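PDB 4ILO: CT398 from Chlamydia trachomatis, which is of unknown function but, with its coiled-coil hairpin and C4-type zinc ribbon, may bind DNA or RNA. Local coordinates for residues A[17-21]-A[163-167]; A[11-16]-A[191-195]; A[80-84]-A[96-100]. All coordinates share one frame; numbering follows the deposited sequence.

In the fold
The chain starts in helix 2-86, turns, and returns as helix 90-171, forming a long coiled-coil hairpin. Near its N terminus, residues 11-16 meet residues 191-195 in contact 2, which closes the widest loop and ties the hairpin base to the zinc ribbon. Just beyond, residues 17-21 meet residues 163-167 in contact 1, pairing the two long helices. Contact 3, between 80-84 and 96-100, pairs the same helices near the turn. The loops are nested: 3 inside 1, and 1 inside 2. Contacts 1 and 2 touch through Ile19, whereas the centres of contacts 1 and 3 are about 94 Å apart.

Contact 1: A[17-21]-A[163-167]; sequences LDIKM and LLSQR
Leu17 and Leu163 meet at the base of the coiled-coil hairpin, where helices 2-86 and 90-171 run antiparallel. The axes of the two short segments come within 10.1 Å and their directions differ by 157°. Leu17 points at the partner helix and uses both methyls. Its CD2 lies 3.5 Å from Leu163 CD2, and its CD1 rests against the backbone of Arg167, 3.6 Å from Arg167 N. Gln166 lies across the Leu17 side chain at about a right angle, its CB near Leu17 CD1 and its OE1 near Leu17 CD2.

Asp18 is buried beside this apolar pair. Its OD1 forms a salt bridge with Arg167 NH1 at 3.3 Å, and the hydrogen bond within it is weak, with an angle of 143° at the hydrogen. The carboxylate and guanidinium planes are 59° apart, so the two groups do not meet as a flat pair. Asp18 OD2 is hydrogen-bonded to Tyr182 OH of helix 176-189. The two oxygens therefore have different partners, which should limit rotation of the carboxylate. The nearby arginine probably helps to stabilise its negative charge.

Lys20 is exposed and contributes its aliphatic base: Lys20 CB lies 3.9 Å from Leu163 CD1.

Met21 runs past Leu163 in the opposite direction, with Met21 CG 3.9 Å from Leu163 CB. Further along the chain, Met21 SD lies 4.1 Å from Leu164 CD1. Arg167 reaches this area with CG anti to the backbone N and a later bend at chi3. Leu164 CD1 lies 3.8 Å above the guanidinium plane of Arg167, over its centre.

Contact 2: A[11-16]-A[191-195]; sequences ILAIQE and DRVVV
Leu12 and Gln15, on one side of helix 2-86, face Val194 and Arg192 where the chain enters strand 194-198, with the paired CA atoms (Leu12 with Val194, Gln15 with Arg192) 6.9 Å apart. Gln15 is extended, with CG anti to its backbone N (chi1 -173°), and its amide bonds to the backbone where loop passes into strand. Gln15 OE1 accepts two bonds, each 2.8 Å, from Val193 N and Val194 N. The Val194 bond is nearly straight and lies on a lone pair in the carbonyl plane; the Val193 donor is tilted from that plane. Gln15 NE2 returns a 3.1 Å bond to Val194 O. The three bonds fix the rotation of this buried amide and engage both its polar atoms.

Glu16 bends at chi2, and Arg192 grips its carboxylate side-on in a two-bond salt bridge. Arg192 NH2 donates to Glu16 OE1 and Arg192 NE to Glu16 OE2, both at 2.9 Å and both on syn lone pairs. The carboxylate and guanidinium planes are nearly coplanar. Val194 CG1 touches both Ile11 CG2 (4.0 Å) and Leu12 CD2 (4.1 Å).

The contact joins coiled coil to zinc ribbon: Ile11 and Gln15 also touch Tyr182 of helix 176-189, while Val194 packs on Ile232 and Tyr234 of strand 232-234.

Contact 3: A[80-84]-A[96-100]; sequences LENQQ and LTQEM
Leu80 and Leu96 form the apolar centre of this contact, near the turn of the antiparallel coiled-coil hairpin. The axes of the two short segments are 10.1 Å apart and run at 167° to each other. Leu80 CD2 and Leu96 CD2 touch at 3.6 Å. Leu80 CB also meets Met100 CG at 3.7 Å, the two side chains sliding past each other in opposite directions. Leu96 CD1 lies against Gln84, 3.7 Å from Gln84 CA.

A second group of contacts uses the carbon parts of polar residues. Glu99 has CG anti to its backbone N (chi1 -170°), which places Glu99 CG 3.7 Å from Leu80 CD1. Glu81 CG sits beside Met100 SD at 3.3 Å. Met100 bends at chi3, which carries its CE to Gln84, 4.0 Å from Gln84 CB.

Among the polar groups, Thr97 OG1 has a partner within its own helix, a weak hydrogen bond to Phe93 O.

No salt bridge joins the two segments. Leu80, Leu96 and Met100, together with Gln84, bury most of the surface. The pairing therefore rests mainly on apolar contact, flanked by exposed polar side chains that lend it their methylene groups.

Contact 1: A[17-21]-A[163-167]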
# COMPACT_ATOMS: atom_id res chain seq x y z
N LEU A 17 -23.56 -17.37 11.64
CA LEU A 17 -23.39 -16.60 10.41
C LEU A 17 -22.56 -15.35 10.68
O LEU A 17 -21.61 -15.05 9.94
CB LEU A 17 -24.76 -16.24 9.82
CG LEU A 17 -25.62 -17.46 9.47
CD1 LEU A 17 -27.03 -17.03 9.02
CD2 LEU A 17 -24.94 -18.34 8.42
N ASP A 18 -22.88 -14.63 11.75
CA ASP A 18 -22.12 -13.43 12.08
C ASP A 18 -20.63 -13.72 12.31
O ASP A 18 -19.76 -12.93 11.89
CB ASP A 18 -22.76 -12.69 13.24
CG ASP A 18 -24.02 -11.95 12.81
OD1 ASP A 18 -24.03 -11.48 11.66
OD2 ASP A 18 -25.01 -11.85 13.60
N ILE A 19 -20.30 -14.84 12.96
CA ILE A 19 -18.89 -15.15 13.20
C ILE A 19 -18.15 -15.34 11.88
O ILE A 19 -17.06 -14.77 11.66
CB ILE A 19 -18.75 -16.39 14.11
CG1 ILE A 19 -19.31 -16.10 15.51
CG2 ILE A 19 -17.24 -16.84 14.16
CD1 ILE A 19 -18.69 -14.95 16.23
N LYS A 20 -18.73 -16.14 10.99
CA LYS A 20 -18.14 -16.33 9.66
C LYS A 20 -17.96 -14.99 8.96
O LYS A 20 -16.90 -14.71 8.40
CB LYS A 20 -19.01 -17.25 8.83
CG LYS A 20 -19.05 -18.68 9.32
CD LYS A 20 -19.68 -19.58 8.28
CE LYS A 20 -20.35 -20.79 8.90
NZ LYS A 20 -21.15 -21.52 7.87
N MET A 21 -19.00 -14.15 8.99
CA MET A 21 -18.93 -12.88 8.28
C MET A 21 -17.83 -12.00 8.85
O MET A 21 -17.18 -11.28 8.10
CB MET A 21 -20.28 -12.16 8.30
CG MET A 21 -21.20 -12.62 7.16
SD MET A 21 -22.55 -11.49 6.74
CE MET A 21 -23.15 -10.99 8.36
N LEU A 163 -24.20 -15.37 3.01
CA LEU A 163 -24.41 -15.42 4.46
C LEU A 163 -25.27 -14.25 4.92
O LEU A 163 -25.98 -14.38 5.93
CB LEU A 163 -23.08 -15.42 5.20
CG LEU A 163 -22.19 -16.64 4.97
CD1 LEU A 163 -20.75 -16.38 5.43
CD2 LEU A 163 -22.77 -17.86 5.67
N LEU A 164 -25.23 -13.13 4.20
CA LEU A 164 -26.13 -12.02 4.52
C LEU A 164 -27.59 -12.40 4.30
O LEU A 164 -28.44 -12.22 5.18
CB LEU A 164 -25.76 -10.81 3.67
CG LEU A 164 -26.10 -9.43 4.25
CD1 LEU A 164 -25.98 -9.41 5.77
CD2 LEU A 164 -25.14 -8.44 3.65
N SER A 165 -27.90 -12.95 3.12
CA SER A 165 -29.28 -13.31 2.82
C SER A 165 -29.79 -14.37 3.78
O SER A 165 -30.97 -14.36 4.16
CB SER A 165 -29.39 -13.79 1.37
OG SER A 165 -28.94 -15.12 1.24
N GLN A 166 -28.93 -15.32 4.15
CA GLN A 166 -29.30 -16.30 5.16
C GLN A 166 -29.58 -15.62 6.49
O GLN A 166 -30.57 -15.94 7.17
CB GLN A 166 -28.18 -17.32 5.34
CG GLN A 166 -28.00 -18.28 4.19
CD GLN A 166 -26.69 -19.04 4.31
OE1 GLN A 166 -26.42 -19.69 5.34
NE2 GLN A 166 -25.85 -18.94 3.29
N ARG A 167 -28.70 -14.68 6.89
CA ARG A 167 -28.92 -13.97 8.15
C ARG A 167 -30.27 -13.28 8.14
O ARG A 167 -30.99 -13.28 9.15
CB ARG A 167 -27.80 -12.95 8.41
CG ARG A 167 -28.02 -12.13 9.67
CD ARG A 167 -26.87 -11.18 10.03
NE ARG A 167 -27.22 -9.79 9.77
CZ ARG A 167 -26.34 -8.79 9.57
NH1 ARG A 167 -25.02 -9.02 9.62
NH2 ARG A 167 -26.77 -7.56 9.32

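Contact 2: A[11-16]-A[191-195]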
# COMPACT_ATOMS: atom_id res chain seq x y z
N ILE A 11 -31.09 -17.31 17.67
CA ILE A 11 -29.95 -16.40 17.78
C ILE A 11 -28.64 -17.17 17.70
O ILE A 11 -27.65 -16.66 17.19
CB ILE A 11 -30.04 -15.59 19.08
CG1 ILE A 11 -29.29 -14.27 18.94
CG2 ILE A 11 -29.44 -16.40 20.24
CD1 ILE A 11 -29.86 -13.32 17.94
N LEU A 12 -28.60 -18.39 18.23
CA LEU A 12 -27.39 -19.17 18.09
C LEU A 12 -27.04 -19.37 16.62
O LEU A 12 -25.88 -19.24 16.22
CB LEU A 12 -27.50 -20.49 18.86
CG LEU A 12 -27.30 -20.28 20.38
CD1 LEU A 12 -27.65 -21.49 21.22
CD2 LEU A 12 -25.84 -19.85 20.69
N ALA A 13 -28.05 -19.63 15.78
CA ALA A 13 -27.76 -19.89 14.37
C ALA A 13 -27.40 -18.61 13.64
O ALA A 13 -26.57 -18.63 12.72
CB ALA A 13 -28.96 -20.56 13.69
N ILE A 14 -28.01 -17.48 14.02
CA ILE A 14 -27.58 -16.20 13.48
C ILE A 14 -26.15 -15.90 13.90
O ILE A 14 -25.36 -15.35 13.13
CB ILE A 14 -28.55 -15.10 13.94
CG1 ILE A 14 -29.90 -15.31 13.24
CG2 ILE A 14 -27.96 -13.73 13.70
CD1 ILE A 14 -31.00 -14.61 13.88
N GLN A 15 -25.82 -16.25 15.14
CA GLN A 15 -24.49 -15.98 15.65
C GLN A 15 -23.42 -16.72 14.84
O GLN A 15 -22.33 -16.19 14.62
CB GLN A 15 -24.42 -16.36 17.12
CG GLN A 15 -23.16 -15.96 17.77
CD GLN A 15 -23.16 -16.27 19.23
OE1 GLN A 15 -23.00 -15.38 20.06
NE2 GLN A 15 -23.35 -17.55 19.57
N GLU A 16 -23.72 -17.93 14.37
CA GLU A 16 -22.73 -18.64 13.56
C GLU A 16 -22.50 -17.95 12.22
O GLU A 16 -21.35 -17.88 11.72
CB GLU A 16 -23.14 -20.11 13.37
CG GLU A 16 -23.07 -20.91 14.67
CD GLU A 16 -21.72 -20.74 15.39
OE1 GLU A 16 -20.66 -21.08 14.80
OE2 GLU A 16 -21.72 -20.27 16.56
N ASP A 191 -17.07 -11.38 18.82
CA ASP A 191 -16.96 -12.84 18.92
C ASP A 191 -18.25 -13.33 19.58
O ASP A 191 -19.21 -12.56 19.73
CB ASP A 191 -15.66 -13.27 19.60
CG ASP A 191 -15.60 -12.90 21.09
OD1 ASP A 191 -16.63 -12.45 21.64
OD2 ASP A 191 -14.54 -13.06 21.72
N ARG A 192 -18.30 -14.60 19.96
CA ARG A 192 -19.58 -15.17 20.40
C ARG A 192 -20.02 -14.48 21.67
O ARG A 192 -19.28 -14.44 22.66
CB ARG A 192 -19.50 -16.68 20.59
CG ARG A 192 -19.55 -17.39 19.24
CD ARG A 192 -19.43 -18.94 19.30
NE ARG A 192 -19.34 -19.49 17.94
CZ ARG A 192 -18.21 -19.54 17.21
NH1 ARG A 192 -17.04 -19.11 17.68
NH2 ARG A 192 -18.24 -20.06 15.99
N VAL A 193 -21.23 -13.92 21.64
CA VAL A 193 -21.77 -13.20 22.78
C VAL A 193 -22.99 -13.90 23.44
O VAL A 193 -23.42 -13.49 24.53
CB VAL A 193 -22.09 -11.75 22.38
CG1 VAL A 193 -20.76 -11.01 21.98
CG2 VAL A 193 -23.07 -11.74 21.21
N VAL A 194 -23.56 -14.91 22.79
CA VAL A 194 -24.54 -15.80 23.41
C VAL A 194 -23.79 -17.10 23.65
O VAL A 194 -23.49 -17.83 22.70
CB VAL A 194 -25.76 -16.03 22.51
CG1 VAL A 194 -26.85 -16.88 23.26
CG2 VAL A 194 -26.35 -14.72 22.06
N VAL A 195 -23.42 -17.36 24.90
CA VAL A 195 -22.44 -18.41 25.17
C VAL A 195 -22.92 -19.34 26.28
O VAL A 195 -23.64 -18.90 27.19
CB VAL A 195 -21.07 -17.82 25.56
CG1 VAL A 195 -20.50 -16.93 24.40
CG2 VAL A 195 -21.14 -17.09 26.92

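Contact 3: A[80-84]-A[96-100]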
# COMPACT_ATOMS: atom_id res chain seq x y z
N LEU A 80 40.21 34.54 -34.42
CA LEU A 80 41.29 35.35 -33.88
C LEU A 80 42.63 34.97 -34.51
O LEU A 80 43.51 35.83 -34.68
CB LEU A 80 41.36 35.16 -32.37
CG LEU A 80 40.18 35.68 -31.53
CD1 LEU A 80 40.33 35.22 -30.09
CD2 LEU A 80 40.06 37.26 -31.56
N GLU A 81 42.80 33.70 -34.87
CA GLU A 81 44.04 33.27 -35.49
C GLU A 81 44.17 33.86 -36.88
O GLU A 81 45.22 34.37 -37.25
CB GLU A 81 44.09 31.74 -35.53
CG GLU A 81 44.37 31.24 -34.17
CD GLU A 81 44.39 29.75 -34.06
OE1 GLU A 81 43.80 29.10 -34.95
OE2 GLU A 81 44.97 29.26 -33.06
N ASN A 82 43.10 33.86 -37.64
CA ASN A 82 43.15 34.52 -38.93
C ASN A 82 43.48 36.01 -38.77
O ASN A 82 44.28 36.55 -39.54
CB ASN A 82 41.83 34.28 -39.68
CG ASN A 82 41.57 32.79 -39.91
OD1 ASN A 82 42.51 31.98 -39.98
ND2 ASN A 82 40.31 32.43 -40.00
N GLN A 83 42.88 36.69 -37.77
CA GLN A 83 43.16 38.11 -37.58
C GLN A 83 44.64 38.34 -37.29
O GLN A 83 45.27 39.24 -37.84
CB GLN A 83 42.34 38.69 -36.43
CG GLN A 83 40.89 38.95 -36.74
CD GLN A 83 40.06 39.40 -35.53
OE1 GLN A 83 40.53 40.13 -34.67
NE2 GLN A 83 38.80 38.95 -35.49
N GLN A 84 45.19 37.51 -36.41
CA GLN A 84 46.56 37.69 -35.99
C GLN A 84 47.54 37.46 -37.13
O GLN A 84 48.58 38.12 -37.19
CB GLN A 84 46.87 36.74 -34.82
CG GLN A 84 48.22 37.03 -34.20
CD GLN A 84 48.63 36.04 -33.14
OE1 GLN A 84 48.96 36.39 -31.97
NE2 GLN A 84 48.63 34.81 -33.52
N LEU A 96 45.94 39.68 -29.33
CA LEU A 96 45.40 38.44 -29.88
C LEU A 96 46.02 37.21 -29.23
O LEU A 96 45.32 36.25 -28.92
CB LEU A 96 45.63 38.45 -31.40
CG LEU A 96 44.63 39.49 -31.97
CD1 LEU A 96 44.93 39.83 -33.38
CD2 LEU A 96 43.25 38.93 -31.90
N THR A 97 47.33 37.23 -28.97
CA THR A 97 47.92 36.14 -28.20
C THR A 97 47.16 35.95 -26.89
O THR A 97 46.75 34.82 -26.54
CB THR A 97 49.39 36.43 -27.93
OG1 THR A 97 50.12 36.34 -29.17
CG2 THR A 97 49.99 35.47 -26.96
N GLN A 98 46.98 37.06 -26.14
CA GLN A 98 46.41 36.98 -24.81
C GLN A 98 44.96 36.52 -24.90
O GLN A 98 44.53 35.70 -24.10
CB GLN A 98 46.54 38.33 -24.10
CG GLN A 98 48.00 38.69 -23.78
CD GLN A 98 48.28 40.20 -23.70
OE1 GLN A 98 47.36 41.03 -23.59
NE2 GLN A 98 49.57 40.57 -23.78
N GLU A 99 44.21 37.07 -25.86
CA GLU A 99 42.82 36.67 -26.01
C GLU A 99 42.71 35.18 -26.33
O GLU A 99 41.84 34.48 -25.79
CB GLU A 99 42.14 37.51 -27.09
CG GLU A 99 40.63 37.30 -27.10
CD GLU A 99 39.85 38.09 -26.03
OE1 GLU A 99 40.30 39.17 -25.55
OE2 GLU A 99 38.75 37.60 -25.68
N MET A 100 43.58 34.66 -27.19
CA MET A 100 43.48 33.26 -27.57
C MET A 100 43.83 32.37 -26.39
O MET A 100 43.20 31.31 -26.16
CB MET A 100 44.36 32.97 -28.78
CG MET A 100 43.74 33.46 -30.09
SD MET A 100 44.82 33.09 -31.48
CE MET A 100 45.87 34.50 -31.64